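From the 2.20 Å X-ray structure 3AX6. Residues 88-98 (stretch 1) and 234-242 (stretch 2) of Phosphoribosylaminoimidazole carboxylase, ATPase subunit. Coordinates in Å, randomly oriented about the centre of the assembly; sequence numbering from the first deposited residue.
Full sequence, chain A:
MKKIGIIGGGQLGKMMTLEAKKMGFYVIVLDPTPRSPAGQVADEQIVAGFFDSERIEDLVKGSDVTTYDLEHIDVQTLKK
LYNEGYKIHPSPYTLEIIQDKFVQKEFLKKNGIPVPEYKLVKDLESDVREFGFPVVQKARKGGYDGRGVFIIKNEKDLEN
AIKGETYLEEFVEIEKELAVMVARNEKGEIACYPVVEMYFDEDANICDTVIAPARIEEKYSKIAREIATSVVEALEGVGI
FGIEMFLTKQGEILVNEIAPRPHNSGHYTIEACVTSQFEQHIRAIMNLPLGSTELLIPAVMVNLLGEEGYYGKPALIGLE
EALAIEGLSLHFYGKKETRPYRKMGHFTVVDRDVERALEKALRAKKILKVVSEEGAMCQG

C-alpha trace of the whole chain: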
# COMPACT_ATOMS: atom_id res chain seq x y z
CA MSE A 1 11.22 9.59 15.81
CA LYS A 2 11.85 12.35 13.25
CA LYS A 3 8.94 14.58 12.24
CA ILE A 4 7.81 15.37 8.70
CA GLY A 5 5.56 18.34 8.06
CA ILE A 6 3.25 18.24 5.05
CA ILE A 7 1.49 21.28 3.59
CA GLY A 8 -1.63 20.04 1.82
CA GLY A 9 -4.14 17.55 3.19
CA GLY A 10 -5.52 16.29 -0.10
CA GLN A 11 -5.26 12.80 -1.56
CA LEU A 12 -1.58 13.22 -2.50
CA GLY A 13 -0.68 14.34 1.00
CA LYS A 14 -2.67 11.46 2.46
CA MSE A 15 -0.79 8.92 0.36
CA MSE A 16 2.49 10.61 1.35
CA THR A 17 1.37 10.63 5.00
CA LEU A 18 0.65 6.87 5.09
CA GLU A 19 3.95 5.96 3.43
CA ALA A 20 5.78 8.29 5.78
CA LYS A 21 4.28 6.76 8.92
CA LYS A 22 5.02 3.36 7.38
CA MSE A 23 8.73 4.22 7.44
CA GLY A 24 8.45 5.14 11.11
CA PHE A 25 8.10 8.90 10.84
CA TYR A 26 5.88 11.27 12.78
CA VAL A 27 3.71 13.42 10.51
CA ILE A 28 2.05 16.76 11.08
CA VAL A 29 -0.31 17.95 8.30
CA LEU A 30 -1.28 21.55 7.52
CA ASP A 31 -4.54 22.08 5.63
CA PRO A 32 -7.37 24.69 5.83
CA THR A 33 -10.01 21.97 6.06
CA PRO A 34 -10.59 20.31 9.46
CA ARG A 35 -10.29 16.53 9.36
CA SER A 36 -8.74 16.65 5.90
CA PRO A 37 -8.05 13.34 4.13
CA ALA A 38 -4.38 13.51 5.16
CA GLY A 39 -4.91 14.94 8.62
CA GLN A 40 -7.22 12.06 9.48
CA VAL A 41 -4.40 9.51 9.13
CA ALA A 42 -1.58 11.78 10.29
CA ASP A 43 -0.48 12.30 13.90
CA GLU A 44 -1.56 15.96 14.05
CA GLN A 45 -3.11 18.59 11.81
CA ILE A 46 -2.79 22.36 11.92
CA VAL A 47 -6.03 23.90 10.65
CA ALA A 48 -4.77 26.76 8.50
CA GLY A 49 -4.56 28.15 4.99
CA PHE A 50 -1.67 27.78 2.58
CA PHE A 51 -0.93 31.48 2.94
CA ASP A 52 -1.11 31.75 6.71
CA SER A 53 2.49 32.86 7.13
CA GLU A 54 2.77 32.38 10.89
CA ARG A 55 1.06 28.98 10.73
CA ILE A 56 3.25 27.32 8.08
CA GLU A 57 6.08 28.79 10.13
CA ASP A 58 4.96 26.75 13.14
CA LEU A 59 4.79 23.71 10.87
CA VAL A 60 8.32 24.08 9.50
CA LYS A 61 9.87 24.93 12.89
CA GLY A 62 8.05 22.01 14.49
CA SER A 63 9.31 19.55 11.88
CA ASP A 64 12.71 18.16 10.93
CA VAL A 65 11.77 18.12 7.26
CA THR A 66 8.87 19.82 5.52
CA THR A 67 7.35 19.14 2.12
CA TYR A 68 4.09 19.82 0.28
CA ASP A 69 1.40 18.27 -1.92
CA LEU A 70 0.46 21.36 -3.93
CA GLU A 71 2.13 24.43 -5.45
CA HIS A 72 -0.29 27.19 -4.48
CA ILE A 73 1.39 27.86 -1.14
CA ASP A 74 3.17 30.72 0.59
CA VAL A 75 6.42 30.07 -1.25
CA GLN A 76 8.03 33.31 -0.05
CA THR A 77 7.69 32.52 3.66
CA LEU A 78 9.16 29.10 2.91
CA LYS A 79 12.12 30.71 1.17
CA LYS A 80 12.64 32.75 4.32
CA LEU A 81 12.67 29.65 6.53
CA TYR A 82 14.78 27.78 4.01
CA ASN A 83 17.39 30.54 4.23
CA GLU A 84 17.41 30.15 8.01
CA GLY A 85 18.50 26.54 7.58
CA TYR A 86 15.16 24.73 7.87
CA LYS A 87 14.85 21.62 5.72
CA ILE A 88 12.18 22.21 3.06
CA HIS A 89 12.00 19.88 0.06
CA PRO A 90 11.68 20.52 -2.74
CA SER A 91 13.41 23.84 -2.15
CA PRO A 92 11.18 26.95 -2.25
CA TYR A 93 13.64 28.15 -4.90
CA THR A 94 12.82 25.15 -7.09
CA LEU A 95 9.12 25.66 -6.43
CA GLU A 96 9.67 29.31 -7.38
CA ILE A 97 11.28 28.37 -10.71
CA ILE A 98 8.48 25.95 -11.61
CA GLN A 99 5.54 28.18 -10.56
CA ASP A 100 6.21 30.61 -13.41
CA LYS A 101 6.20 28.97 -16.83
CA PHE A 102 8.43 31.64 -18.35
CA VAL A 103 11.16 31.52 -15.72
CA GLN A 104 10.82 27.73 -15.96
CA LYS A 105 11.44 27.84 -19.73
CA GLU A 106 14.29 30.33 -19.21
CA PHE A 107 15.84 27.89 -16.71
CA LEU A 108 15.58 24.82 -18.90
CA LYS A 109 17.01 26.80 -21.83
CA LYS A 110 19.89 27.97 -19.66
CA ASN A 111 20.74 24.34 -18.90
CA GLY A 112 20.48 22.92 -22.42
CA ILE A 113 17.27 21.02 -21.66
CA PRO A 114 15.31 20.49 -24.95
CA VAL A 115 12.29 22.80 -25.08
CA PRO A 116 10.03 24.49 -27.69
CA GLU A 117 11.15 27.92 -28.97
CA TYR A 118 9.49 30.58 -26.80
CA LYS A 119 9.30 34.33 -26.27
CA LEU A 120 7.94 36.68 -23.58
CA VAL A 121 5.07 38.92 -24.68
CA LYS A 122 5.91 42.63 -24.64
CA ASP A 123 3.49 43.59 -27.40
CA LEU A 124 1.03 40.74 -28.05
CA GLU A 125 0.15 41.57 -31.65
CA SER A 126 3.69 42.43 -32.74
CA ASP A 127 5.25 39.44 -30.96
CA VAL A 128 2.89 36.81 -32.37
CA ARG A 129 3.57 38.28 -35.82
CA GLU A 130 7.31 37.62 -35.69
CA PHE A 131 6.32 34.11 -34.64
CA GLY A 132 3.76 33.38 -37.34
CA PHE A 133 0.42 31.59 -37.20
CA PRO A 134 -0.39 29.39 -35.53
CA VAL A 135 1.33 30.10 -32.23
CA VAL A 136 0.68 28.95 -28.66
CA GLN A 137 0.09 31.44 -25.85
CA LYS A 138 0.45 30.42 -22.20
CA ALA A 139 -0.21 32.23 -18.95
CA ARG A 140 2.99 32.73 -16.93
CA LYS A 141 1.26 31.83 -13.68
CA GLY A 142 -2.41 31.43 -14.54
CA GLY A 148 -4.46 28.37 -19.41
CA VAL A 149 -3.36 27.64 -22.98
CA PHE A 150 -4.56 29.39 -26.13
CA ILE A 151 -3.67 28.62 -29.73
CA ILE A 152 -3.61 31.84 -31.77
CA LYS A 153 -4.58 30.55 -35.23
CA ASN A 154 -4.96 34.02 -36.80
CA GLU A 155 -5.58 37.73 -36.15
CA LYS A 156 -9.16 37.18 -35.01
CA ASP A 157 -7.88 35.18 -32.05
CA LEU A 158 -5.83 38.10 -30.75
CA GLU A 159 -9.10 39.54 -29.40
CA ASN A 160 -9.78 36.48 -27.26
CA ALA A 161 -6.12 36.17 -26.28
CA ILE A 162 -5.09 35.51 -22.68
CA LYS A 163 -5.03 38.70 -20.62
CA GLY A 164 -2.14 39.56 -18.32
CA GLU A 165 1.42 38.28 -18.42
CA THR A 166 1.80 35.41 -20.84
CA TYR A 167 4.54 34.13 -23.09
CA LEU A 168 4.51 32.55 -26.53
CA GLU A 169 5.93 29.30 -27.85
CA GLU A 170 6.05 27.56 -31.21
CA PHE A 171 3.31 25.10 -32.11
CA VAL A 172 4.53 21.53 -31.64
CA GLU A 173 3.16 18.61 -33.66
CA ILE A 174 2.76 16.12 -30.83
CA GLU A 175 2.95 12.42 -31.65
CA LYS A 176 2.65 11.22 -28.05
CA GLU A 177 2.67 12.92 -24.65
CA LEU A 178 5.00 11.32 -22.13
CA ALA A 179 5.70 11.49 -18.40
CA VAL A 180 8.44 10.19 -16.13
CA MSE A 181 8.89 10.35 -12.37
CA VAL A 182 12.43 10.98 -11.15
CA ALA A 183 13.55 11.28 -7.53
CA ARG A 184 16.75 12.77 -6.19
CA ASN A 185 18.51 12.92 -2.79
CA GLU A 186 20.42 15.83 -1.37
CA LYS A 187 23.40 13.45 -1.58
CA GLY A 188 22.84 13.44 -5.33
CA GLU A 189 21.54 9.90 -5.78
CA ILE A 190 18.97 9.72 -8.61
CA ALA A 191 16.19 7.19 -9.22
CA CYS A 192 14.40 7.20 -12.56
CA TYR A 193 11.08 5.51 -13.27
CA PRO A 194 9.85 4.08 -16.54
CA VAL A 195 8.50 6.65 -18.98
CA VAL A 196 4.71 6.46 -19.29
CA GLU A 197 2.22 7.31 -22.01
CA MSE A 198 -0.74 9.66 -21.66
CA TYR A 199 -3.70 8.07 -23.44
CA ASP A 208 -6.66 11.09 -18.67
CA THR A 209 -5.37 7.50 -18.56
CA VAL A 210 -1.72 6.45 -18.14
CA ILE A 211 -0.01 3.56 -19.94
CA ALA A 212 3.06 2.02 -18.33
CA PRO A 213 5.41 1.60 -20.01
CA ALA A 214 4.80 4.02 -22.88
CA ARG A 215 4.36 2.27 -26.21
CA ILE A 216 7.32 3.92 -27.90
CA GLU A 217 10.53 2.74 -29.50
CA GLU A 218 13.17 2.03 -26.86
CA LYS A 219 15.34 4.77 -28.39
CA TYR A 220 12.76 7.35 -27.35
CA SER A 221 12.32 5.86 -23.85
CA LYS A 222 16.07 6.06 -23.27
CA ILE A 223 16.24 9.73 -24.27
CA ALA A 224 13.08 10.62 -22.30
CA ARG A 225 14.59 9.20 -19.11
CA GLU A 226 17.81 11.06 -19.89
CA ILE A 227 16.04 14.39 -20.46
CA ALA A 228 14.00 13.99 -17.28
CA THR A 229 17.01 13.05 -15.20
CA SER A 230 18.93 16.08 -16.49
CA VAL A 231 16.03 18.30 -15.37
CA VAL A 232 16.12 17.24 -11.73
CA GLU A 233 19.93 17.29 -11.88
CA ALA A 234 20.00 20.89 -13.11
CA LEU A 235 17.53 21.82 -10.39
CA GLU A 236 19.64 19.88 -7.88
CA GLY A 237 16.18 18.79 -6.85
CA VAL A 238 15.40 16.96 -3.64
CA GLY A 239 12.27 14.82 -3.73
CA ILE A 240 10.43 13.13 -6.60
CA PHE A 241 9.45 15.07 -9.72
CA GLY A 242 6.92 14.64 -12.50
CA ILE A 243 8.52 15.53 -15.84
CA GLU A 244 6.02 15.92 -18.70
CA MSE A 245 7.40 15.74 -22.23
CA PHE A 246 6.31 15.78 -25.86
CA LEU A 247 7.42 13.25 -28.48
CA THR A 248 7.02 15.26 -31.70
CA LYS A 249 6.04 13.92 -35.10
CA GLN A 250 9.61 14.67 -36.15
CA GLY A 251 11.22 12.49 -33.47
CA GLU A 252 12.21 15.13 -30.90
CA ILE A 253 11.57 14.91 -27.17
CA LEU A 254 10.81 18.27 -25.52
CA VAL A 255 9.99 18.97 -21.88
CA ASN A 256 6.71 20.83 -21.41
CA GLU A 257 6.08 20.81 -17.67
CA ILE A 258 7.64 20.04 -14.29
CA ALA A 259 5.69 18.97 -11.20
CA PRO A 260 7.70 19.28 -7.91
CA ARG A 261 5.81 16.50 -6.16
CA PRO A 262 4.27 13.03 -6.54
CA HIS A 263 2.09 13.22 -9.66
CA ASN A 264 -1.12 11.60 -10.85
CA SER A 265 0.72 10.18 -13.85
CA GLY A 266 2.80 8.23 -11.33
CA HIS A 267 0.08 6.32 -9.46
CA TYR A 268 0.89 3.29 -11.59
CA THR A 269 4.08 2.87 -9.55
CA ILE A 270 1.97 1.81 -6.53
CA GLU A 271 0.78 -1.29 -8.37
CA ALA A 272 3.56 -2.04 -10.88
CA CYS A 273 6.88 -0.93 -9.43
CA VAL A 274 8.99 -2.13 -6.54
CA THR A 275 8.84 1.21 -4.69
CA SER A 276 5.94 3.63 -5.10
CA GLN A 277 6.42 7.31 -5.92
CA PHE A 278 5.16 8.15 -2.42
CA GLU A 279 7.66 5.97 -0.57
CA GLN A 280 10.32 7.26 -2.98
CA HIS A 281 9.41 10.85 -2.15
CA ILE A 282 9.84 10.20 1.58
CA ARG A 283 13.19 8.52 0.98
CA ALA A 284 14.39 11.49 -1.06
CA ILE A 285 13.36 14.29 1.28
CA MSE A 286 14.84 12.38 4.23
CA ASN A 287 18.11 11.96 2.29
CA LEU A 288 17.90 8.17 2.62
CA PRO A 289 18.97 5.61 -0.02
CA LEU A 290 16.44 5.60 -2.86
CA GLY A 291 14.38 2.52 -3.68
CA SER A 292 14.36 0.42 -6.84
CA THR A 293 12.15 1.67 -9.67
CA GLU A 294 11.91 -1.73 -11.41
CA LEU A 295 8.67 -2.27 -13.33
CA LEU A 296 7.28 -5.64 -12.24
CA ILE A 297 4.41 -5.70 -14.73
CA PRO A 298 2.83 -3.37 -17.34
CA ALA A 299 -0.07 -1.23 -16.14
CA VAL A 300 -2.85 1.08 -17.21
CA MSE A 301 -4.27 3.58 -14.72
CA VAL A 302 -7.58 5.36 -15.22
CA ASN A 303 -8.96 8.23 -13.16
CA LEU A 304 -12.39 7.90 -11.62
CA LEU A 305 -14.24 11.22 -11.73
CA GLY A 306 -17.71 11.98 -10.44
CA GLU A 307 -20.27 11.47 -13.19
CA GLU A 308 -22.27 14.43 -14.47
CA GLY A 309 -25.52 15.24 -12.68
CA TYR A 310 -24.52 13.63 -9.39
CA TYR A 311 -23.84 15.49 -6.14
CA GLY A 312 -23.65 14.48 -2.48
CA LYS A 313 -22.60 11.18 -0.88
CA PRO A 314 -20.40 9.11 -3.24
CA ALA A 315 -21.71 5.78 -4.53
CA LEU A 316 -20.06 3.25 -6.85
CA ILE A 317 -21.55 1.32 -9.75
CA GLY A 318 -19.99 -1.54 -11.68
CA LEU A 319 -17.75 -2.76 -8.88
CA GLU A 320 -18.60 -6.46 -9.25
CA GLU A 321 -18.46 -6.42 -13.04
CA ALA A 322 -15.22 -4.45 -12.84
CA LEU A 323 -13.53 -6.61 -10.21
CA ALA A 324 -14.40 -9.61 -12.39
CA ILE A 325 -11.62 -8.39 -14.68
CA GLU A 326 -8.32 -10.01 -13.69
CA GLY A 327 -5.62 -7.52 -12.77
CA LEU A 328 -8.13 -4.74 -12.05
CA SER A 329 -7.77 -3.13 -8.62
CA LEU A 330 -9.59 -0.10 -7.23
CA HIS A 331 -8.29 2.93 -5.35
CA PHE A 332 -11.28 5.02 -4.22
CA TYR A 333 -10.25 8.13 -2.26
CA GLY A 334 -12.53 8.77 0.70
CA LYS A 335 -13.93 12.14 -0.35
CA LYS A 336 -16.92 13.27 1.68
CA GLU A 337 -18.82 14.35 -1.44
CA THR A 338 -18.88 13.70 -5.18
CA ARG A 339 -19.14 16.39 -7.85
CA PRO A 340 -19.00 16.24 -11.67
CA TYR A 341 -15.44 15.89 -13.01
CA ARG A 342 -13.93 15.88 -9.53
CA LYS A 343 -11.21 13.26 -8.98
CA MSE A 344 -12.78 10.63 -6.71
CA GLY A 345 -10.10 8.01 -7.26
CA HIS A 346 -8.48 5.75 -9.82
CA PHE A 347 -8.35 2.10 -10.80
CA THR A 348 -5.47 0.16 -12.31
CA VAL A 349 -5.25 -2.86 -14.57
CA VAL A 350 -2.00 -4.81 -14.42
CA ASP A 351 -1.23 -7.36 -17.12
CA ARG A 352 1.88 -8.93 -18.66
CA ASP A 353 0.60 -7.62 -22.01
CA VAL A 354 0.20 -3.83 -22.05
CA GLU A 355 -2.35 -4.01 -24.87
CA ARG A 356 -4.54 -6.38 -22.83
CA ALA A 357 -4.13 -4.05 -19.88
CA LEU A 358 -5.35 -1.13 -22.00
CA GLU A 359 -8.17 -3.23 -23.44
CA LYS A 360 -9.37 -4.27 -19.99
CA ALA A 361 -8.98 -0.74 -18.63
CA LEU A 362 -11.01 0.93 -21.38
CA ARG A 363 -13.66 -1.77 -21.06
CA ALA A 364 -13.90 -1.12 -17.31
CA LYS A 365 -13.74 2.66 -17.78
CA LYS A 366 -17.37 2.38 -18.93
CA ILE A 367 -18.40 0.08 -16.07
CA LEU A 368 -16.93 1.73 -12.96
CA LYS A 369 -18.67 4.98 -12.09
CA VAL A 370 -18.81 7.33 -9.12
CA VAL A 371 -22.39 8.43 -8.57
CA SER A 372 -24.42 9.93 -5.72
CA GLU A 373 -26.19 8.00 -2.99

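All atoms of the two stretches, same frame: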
# COMPACT_ATOMS: atom_id res chain seq x y z
N ILE A 88 13.42 22.17 3.84
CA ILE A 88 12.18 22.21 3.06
C ILE A 88 12.45 21.67 1.66
O ILE A 88 13.23 22.25 0.89
CB ILE A 88 11.62 23.64 2.98
CG1 ILE A 88 11.40 24.18 4.39
CG2 ILE A 88 10.29 23.63 2.22
CD1 ILE A 88 11.21 25.69 4.46
N HIS A 89 11.80 20.55 1.34
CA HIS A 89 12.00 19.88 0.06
C HIS A 89 10.71 19.52 -0.67
O HIS A 89 9.81 18.92 -0.08
CB HIS A 89 12.81 18.60 0.29
CG HIS A 89 14.15 18.84 0.90
ND1 HIS A 89 14.70 17.99 1.84
CD2 HIS A 89 15.07 19.81 0.69
CE1 HIS A 89 15.90 18.43 2.18
NE2 HIS A 89 16.15 19.53 1.49
N PRO A 90 10.63 19.84 -1.97
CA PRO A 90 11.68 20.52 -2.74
C PRO A 90 11.89 21.95 -2.27
O PRO A 90 11.00 22.57 -1.67
CB PRO A 90 11.17 20.46 -4.18
CG PRO A 90 10.29 19.26 -4.19
CD PRO A 90 9.55 19.40 -2.88
N SER A 91 13.07 22.47 -2.54
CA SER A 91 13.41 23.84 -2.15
C SER A 91 12.39 24.85 -2.66
O SER A 91 11.83 24.68 -3.74
CB SER A 91 14.78 24.23 -2.69
OG SER A 91 14.96 25.63 -2.58
N PRO A 92 12.13 25.90 -1.88
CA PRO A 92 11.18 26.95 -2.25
C PRO A 92 11.68 27.62 -3.53
O PRO A 92 10.90 28.14 -4.33
CB PRO A 92 11.24 27.91 -1.06
CG PRO A 92 11.60 27.01 0.07
CD PRO A 92 12.67 26.15 -0.53
N TYR A 93 13.00 27.59 -3.72
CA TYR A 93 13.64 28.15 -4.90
C TYR A 93 13.26 27.34 -6.14
O TYR A 93 13.02 27.90 -7.21
CB TYR A 93 15.16 28.17 -4.72
CG TYR A 93 15.64 29.29 -3.83
CD1 TYR A 93 15.69 30.60 -4.31
CD2 TYR A 93 16.03 29.05 -2.51
CE1 TYR A 93 16.09 31.65 -3.49
CE2 TYR A 93 16.44 30.10 -1.68
CZ TYR A 93 16.47 31.40 -2.18
OH TYR A 93 16.85 32.45 -1.38
N THR A 94 13.20 26.02 -5.98
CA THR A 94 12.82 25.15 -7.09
C THR A 94 11.35 25.41 -7.37
O THR A 94 10.94 25.62 -8.51
CB THR A 94 13.00 23.66 -6.74
OG1 THR A 94 14.38 23.36 -6.56
CG2 THR A 94 12.44 22.79 -7.86
N LEU A 95 10.55 25.41 -6.31
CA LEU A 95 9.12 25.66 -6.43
C LEU A 95 8.92 27.00 -7.14
O LEU A 95 8.04 27.14 -8.00
CB LEU A 95 8.49 25.68 -5.04
CG LEU A 95 6.97 25.82 -4.96
CD1 LEU A 95 6.30 24.76 -5.83
CD2 LEU A 95 6.52 25.68 -3.51
N GLU A 96 9.75 27.98 -6.79
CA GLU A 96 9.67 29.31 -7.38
C GLU A 96 9.93 29.29 -8.89
O GLU A 96 9.25 29.97 -9.66
CB GLU A 96 10.69 30.22 -6.68
CG GLU A 96 10.56 31.70 -7.03
CD GLU A 96 11.47 32.56 -6.18
OE1 GLU A 96 12.69 32.28 -6.18
OE2 GLU A 96 10.98 33.50 -5.52
N ILE A 97 10.93 28.50 -9.30
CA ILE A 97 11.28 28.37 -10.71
C ILE A 97 10.16 27.71 -11.52
O ILE A 97 9.87 28.11 -12.64
CB ILE A 97 12.56 27.52 -10.89
CG1 ILE A 97 13.78 28.33 -10.45
CG2 ILE A 97 12.70 27.09 -12.34
CD1 ILE A 97 15.10 27.60 -10.67
N ILE A 98 9.54 26.68 -10.94
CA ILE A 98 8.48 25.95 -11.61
C ILE A 98 7.13 26.69 -11.66
O ILE A 98 6.40 26.58 -12.65
CB ILE A 98 8.27 24.58 -10.94
CG1 ILE A 98 9.59 23.80 -10.98
CG2 ILE A 98 7.18 23.80 -11.66
CD1 ILE A 98 9.55 22.48 -10.24
N ALA A 234 19.75 19.46 -12.96
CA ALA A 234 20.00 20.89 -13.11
C ALA A 234 19.39 21.63 -11.93
O ALA A 234 19.98 22.57 -11.40
CB ALA A 234 19.39 21.40 -14.42
N LEU A 235 18.21 21.21 -11.53
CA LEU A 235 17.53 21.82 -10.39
C LEU A 235 18.22 21.45 -9.09
O LEU A 235 18.05 22.15 -8.09
CB LEU A 235 16.07 21.35 -10.29
CG LEU A 235 14.93 21.95 -11.11
CD1 LEU A 235 15.03 23.47 -11.07
CD2 LEU A 235 14.99 21.46 -12.53
N GLU A 236 19.00 20.37 -9.10
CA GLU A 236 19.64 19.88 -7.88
C GLU A 236 18.46 19.59 -6.96
O GLU A 236 18.50 19.82 -5.75
CB GLU A 236 20.54 20.95 -7.25
CG GLU A 236 21.96 20.98 -7.81
CD GLU A 236 22.76 22.14 -7.25
OE1 GLU A 236 23.99 22.16 -7.46
OE2 GLU A 236 22.17 23.04 -6.62
N GLY A 237 17.40 19.09 -7.58
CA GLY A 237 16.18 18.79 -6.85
C GLY A 237 16.31 17.74 -5.77
O GLY A 237 17.15 16.84 -5.84
N VAL A 238 15.46 17.88 -4.76
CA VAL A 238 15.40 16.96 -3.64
C VAL A 238 13.93 16.57 -3.49
O VAL A 238 13.09 17.40 -3.12
CB VAL A 238 15.90 17.62 -2.33
CG1 VAL A 238 15.76 16.63 -1.17
CG2 VAL A 238 17.35 18.06 -2.49
N GLY A 239 13.63 15.31 -3.80
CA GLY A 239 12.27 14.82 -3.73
C GLY A 239 11.99 14.12 -5.06
O GLY A 239 12.93 13.88 -5.83
N ILE A 240 10.74 13.78 -5.33
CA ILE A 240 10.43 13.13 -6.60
C ILE A 240 9.71 14.15 -7.49
O ILE A 240 8.91 14.95 -7.01
CB ILE A 240 9.56 11.86 -6.39
CG1 ILE A 240 9.58 11.02 -7.67
CG2 ILE A 240 8.14 12.23 -6.01
CD1 ILE A 240 8.90 9.67 -7.51
N PHE A 241 10.03 14.12 -8.78
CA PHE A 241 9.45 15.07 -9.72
C PHE A 241 8.74 14.43 -10.90
O PHE A 241 9.14 13.36 -11.38
CB PHE A 241 10.54 16.00 -10.26
CG PHE A 241 11.25 16.79 -9.20
CD1 PHE A 241 12.08 16.15 -8.28
CD2 PHE A 241 11.07 18.16 -9.10
CE1 PHE A 241 12.70 16.86 -7.26
CE2 PHE A 241 11.70 18.88 -8.08
CZ PHE A 241 12.51 18.23 -7.17
N GLY A 242 7.68 15.10 -11.36
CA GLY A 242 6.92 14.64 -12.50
C GLY A 242 7.37 15.47 -13.69
O GLY A 242 7.16 16.69 -13.71
O HOH W 1 14.78 21.10 -4.68
O HOH W 2 16.35 25.05 -7.38

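Stretch 2 leaves a helix, turns, and enters a strand, and it meets stretch 1 without a single direct hydrogen bond; packing and two waters join them. Leu235, near the end of the helix, points toward stretch 1 and lays its CD1 4.1 Å from CD1 of Ile97 and 4.2 Å from CG2 of Thr94. A long aliphatic side chain suits this place, since one methyl, CD1, reaches both residues, which lie about one turn apart on the helix of stretch 1. The carbonyl O of Leu235 is 4.2 Å from Thr94 OG1, too far for a direct bond. Water 2 fills the gap, 2.7 Å from Thr94 OG1 and donating a weak bond of 3.4 Å to Leu235 O.

Glu236 is the first residue to leave helical phi/psi, with a positive phi, and its side chain is exposed, as suits a charged residue. Gly237 follows, where a CB would come within 2.7 Å of Phe241 CZ, so the absent side chain leaves room for that ring.

Val238 makes the most extensive contact of stretch 2. Its CG1 sits over the face of the His89 ring, 3.5 Å from the centroid and 15° off the normal, a CH-pi contact well served by a compact methyl. Its backbone also takes part: Val238 O lies 3.4 Å from Pro90 CA in a CA-H...O contact, and Val238 N donates to water 1 at 3.3 Å. That water also accepts from Ser91 N at 3.1 Å and bonds Thr94 OG1 at 3.0 Å, tying the turn to the start of the helix.

Gly239 has phi/psi of 130/-169, at which a CB would jam against the preceding carbonyl O; glycine is required. Ile240 points away, but Phe241 returns toward stretch 1. Phe241 CZ lies 3.9 Å from Pro90 CG, while Thr94 CG2 meets the edge of the ring, 4.0 Å from Phe241 CE2.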